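PDB 1YVU: hypothetical protein aq_1447 from Aquifex aeolicus, which uses short single-stranded DNA guides to bind complementary target RNA and cleave it in a metal-dependent endonuclease reaction. Local coordinates for residues E310-L316 / K614-K619. Numbering follows the deposited sequence.
Sequences ERAKGKL and KGYFYK
A short, irregular antiparallel β-pairing joins residues 310-316 of linker L2 to PIWI-box residues 614-619, adding a linker strand to the PIWI sheet beyond strand 616-619, whose other neighbour is 624-627. Around the pairing of Lys-315 with Tyr-616 (non-hydrogen-bonded, CA-CA 4.6 Å), Phe-617 N donates to Gly-314 O (3.2 Å) and Leu-316 N to Gly-615 O (3.0 Å). Lys-313, with helical backbone angles (-76/-48), breaks the linker strand, and its N donates to Phe-617 O (2.7 Å). Ala-312 CA is still 4.7 Å from Tyr-618 CA, and the backbones part only at Arg-311 and Glu-310; end to end the segments run 121° apart. Gly-615, at phi/psi 113/-9, needs glycine: a CB would collide with Lys-315 CG and Leu-316 O. Phe-617 (chi1 p) receives Lys-313 CB over its ring face in a CH-pi contact (CB to centroid 4.2 Å), while its CE2 meets Leu-316 CD1 at 4.0 Å. Lys-313 NZ salt-bridges Glu-149. Tyr-618 (chi1 t) reaches along the linker, its OH weakly hydrogen-bonded to Glu-310 OE1 (3.4 Å). Ala-312 is also joined to Ala-5 by a backbone hydrogen bond, giving a composite sheet in which N-terminal and L2 strands extend the RNase H fold of Argonaute's PIWI domain.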
loop_
_atom_site.group_PDB
_atom_site.type_symbol
_atom_site.label_atom_id
_atom_site.label_comp_id
_atom_site.label_asym_id
_atom_site.label_seq_id
_atom_site.Cartn_x
_atom_site.Cartn_y
_atom_site.Cartn_z
ATOM N N GLU A 310 -9.594 -21.587 3.526
ATOM C CA GLU A 310 -9.654 -21.976 2.133
ATOM C C GLU A 310 -8.213 -22.188 1.716
ATOM O O GLU A 310 -7.325 -21.396 2.057
ATOM C CB GLU A 310 -10.339 -20.918 1.271
ATOM C CG GLU A 310 -11.842 -20.721 1.546
ATOM C CD GLU A 310 -12.741 -21.913 1.157
ATOM O OE1 GLU A 310 -12.844 -22.223 -0.062
ATOM O OE2 GLU A 310 -13.373 -22.512 2.076
ATOM N N ARG A 311 -7.968 -23.346 1.110
ATOM C CA ARG A 311 -6.639 -23.714 0.655
ATOM C C ARG A 311 -6.364 -23.123 -0.701
ATOM O O ARG A 311 -7.288 -22.944 -1.497
ATOM C CB ARG A 311 -6.505 -25.232 0.602
ATOM C CG ARG A 311 -6.245 -25.861 1.962
ATOM C CD ARG A 311 -7.392 -26.735 2.474
ATOM N NE ARG A 311 -7.638 -26.530 3.906
ATOM C CZ ARG A 311 -7.290 -27.367 4.884
ATOM N NH1 ARG A 311 -6.656 -28.511 4.624
ATOM N NH2 ARG A 311 -7.554 -27.030 6.146
ATOM N N ALA A 312 -5.093 -22.814 -0.949
ATOM C CA ALA A 312 -4.640 -22.254 -2.231
ATOM C C ALA A 312 -4.797 -23.266 -3.345
ATOM O O ALA A 312 -4.859 -24.465 -3.078
ATOM C CB ALA A 312 -3.191 -21.848 -2.138
ATOM N N LYS A 313 -4.872 -22.799 -4.583
ATOM C CA LYS A 313 -5.004 -23.725 -5.698
ATOM C C LYS A 313 -3.696 -24.445 -6.042
ATOM O O LYS A 313 -3.690 -25.669 -6.145
ATOM C CB LYS A 313 -5.591 -23.035 -6.906
ATOM C CG LYS A 313 -7.059 -22.656 -6.724
ATOM C CD LYS A 313 -7.618 -21.878 -7.930
ATOM C CE LYS A 313 -7.619 -22.676 -9.240
ATOM N NZ LYS A 313 -8.078 -21.823 -10.373
ATOM N N GLY A 314 -2.594 -23.703 -6.165
ATOM C CA GLY A 314 -1.309 -24.318 -6.471
ATOM C C GLY A 314 -0.149 -23.380 -6.769
ATOM O O GLY A 314 -0.158 -22.215 -6.387
ATOM N N LYS A 315 0.897 -23.910 -7.393
ATOM C CA LYS A 315 2.027 -23.083 -7.760
ATOM C C LYS A 315 1.889 -22.801 -9.252
ATOM O O LYS A 315 1.530 -23.676 -10.041
ATOM C CB LYS A 315 3.373 -23.743 -7.450
ATOM C CG LYS A 315 4.493 -22.725 -7.520
ATOM C CD LYS A 315 5.884 -23.300 -7.633
ATOM C CE LYS A 315 6.817 -22.212 -8.198
ATOM N NZ LYS A 315 8.287 -22.478 -8.071
ATOM N N LEU A 316 2.082 -21.540 -9.604
ATOM C CA LEU A 316 2.012 -21.093 -10.978
ATOM C C LEU A 316 3.448 -20.959 -11.454
ATOM O O LEU A 316 4.220 -20.185 -10.909
ATOM C CB LEU A 316 1.301 -19.738 -11.030
ATOM C CG LEU A 316 0.565 -19.317 -12.298
ATOM C CD1 LEU A 316 -0.605 -20.239 -12.605
ATOM C CD2 LEU A 316 0.062 -17.943 -12.079
ATOM N N LYS A 614 6.652 -18.702 -3.481
ATOM C CA LYS A 614 6.579 -17.886 -4.703
ATOM C C LYS A 614 5.869 -18.645 -5.812
ATOM O O LYS A 614 6.345 -19.711 -6.226
ATOM C CB LYS A 614 7.963 -17.444 -5.194
ATOM C CG LYS A 614 7.923 -16.618 -6.462
ATOM C CD LYS A 614 9.230 -15.989 -6.796
ATOM C CE LYS A 614 9.058 -14.991 -7.944
ATOM N NZ LYS A 614 10.277 -14.249 -8.365
ATOM N N GLY A 615 4.711 -18.094 -6.205
ATOM C CA GLY A 615 3.859 -18.645 -7.257
ATOM C C GLY A 615 2.519 -19.154 -6.733
ATOM O O GLY A 615 1.597 -19.471 -7.500
ATOM N N TYR A 616 2.402 -19.205 -5.409
ATOM C CA TYR A 616 1.185 -19.664 -4.776
ATOM C C TYR A 616 0.007 -18.748 -5.002
ATOM O O TYR A 616 0.156 -17.522 -4.930
ATOM C CB TYR A 616 1.422 -19.866 -3.299
ATOM C CG TYR A 616 2.065 -21.187 -2.982
ATOM C CD1 TYR A 616 3.087 -21.748 -3.813
ATOM C CD2 TYR A 616 1.666 -21.896 -1.847
ATOM C CE1 TYR A 616 3.698 -22.999 -3.499
ATOM C CE2 TYR A 616 2.258 -23.144 -1.512
ATOM C CZ TYR A 616 3.267 -23.695 -2.335
ATOM O OH TYR A 616 3.776 -24.931 -1.968
ATOM N N PHE A 617 -1.167 -19.354 -5.233
ATOM C CA PHE A 617 -2.387 -18.600 -5.517
ATOM C C PHE A 617 -3.765 -19.111 -5.105
ATOM O O PHE A 617 -4.009 -20.308 -5.027
ATOM C CB PHE A 617 -2.424 -18.247 -7.013
ATOM C CG PHE A 617 -2.716 -19.422 -7.952
ATOM C CD1 PHE A 617 -3.920 -19.456 -8.684
ATOM C CD2 PHE A 617 -1.759 -20.435 -8.172
ATOM C CE1 PHE A 617 -4.181 -20.475 -9.624
ATOM C CE2 PHE A 617 -1.996 -21.474 -9.116
ATOM C CZ PHE A 617 -3.217 -21.491 -9.846
ATOM N N TYR A 618 -4.677 -18.168 -4.895
ATOM C CA TYR A 618 -6.076 -18.464 -4.588
ATOM C C TYR A 618 -6.750 -17.576 -5.615
ATOM O O TYR A 618 -6.365 -16.418 -5.760
ATOM C CB TYR A 618 -6.509 -18.061 -3.150
ATOM C CG TYR A 618 -7.931 -18.529 -2.821
ATOM C CD1 TYR A 618 -8.154 -19.811 -2.280
ATOM C CD2 TYR A 618 -9.063 -17.781 -3.221
ATOM C CE1 TYR A 618 -9.461 -20.357 -2.165
ATOM C CE2 TYR A 618 -10.383 -18.319 -3.120
ATOM C CZ TYR A 618 -10.572 -19.610 -2.592
ATOM O OH TYR A 618 -11.845 -20.139 -2.500
ATOM N N LYS A 619 -7.742 -18.108 -6.323
ATOM C CA LYS A 619 -8.426 -17.314 -7.340
ATOM C C LYS A 619 -9.844 -16.884 -6.921
ATOM O O LYS A 619 -10.596 -17.656 -6.317
ATOM C CB LYS A 619 -8.413 -18.060 -8.683
ATOM C CG LYS A 619 -8.798 -17.226 -9.906
ATOM C CD LYS A 619 -8.639 -18.032 -11.202
ATOM C CE LYS A 619 -9.099 -17.209 -12.390
ATOM N NZ LYS A 619 -10.192 -17.814 -13.259
#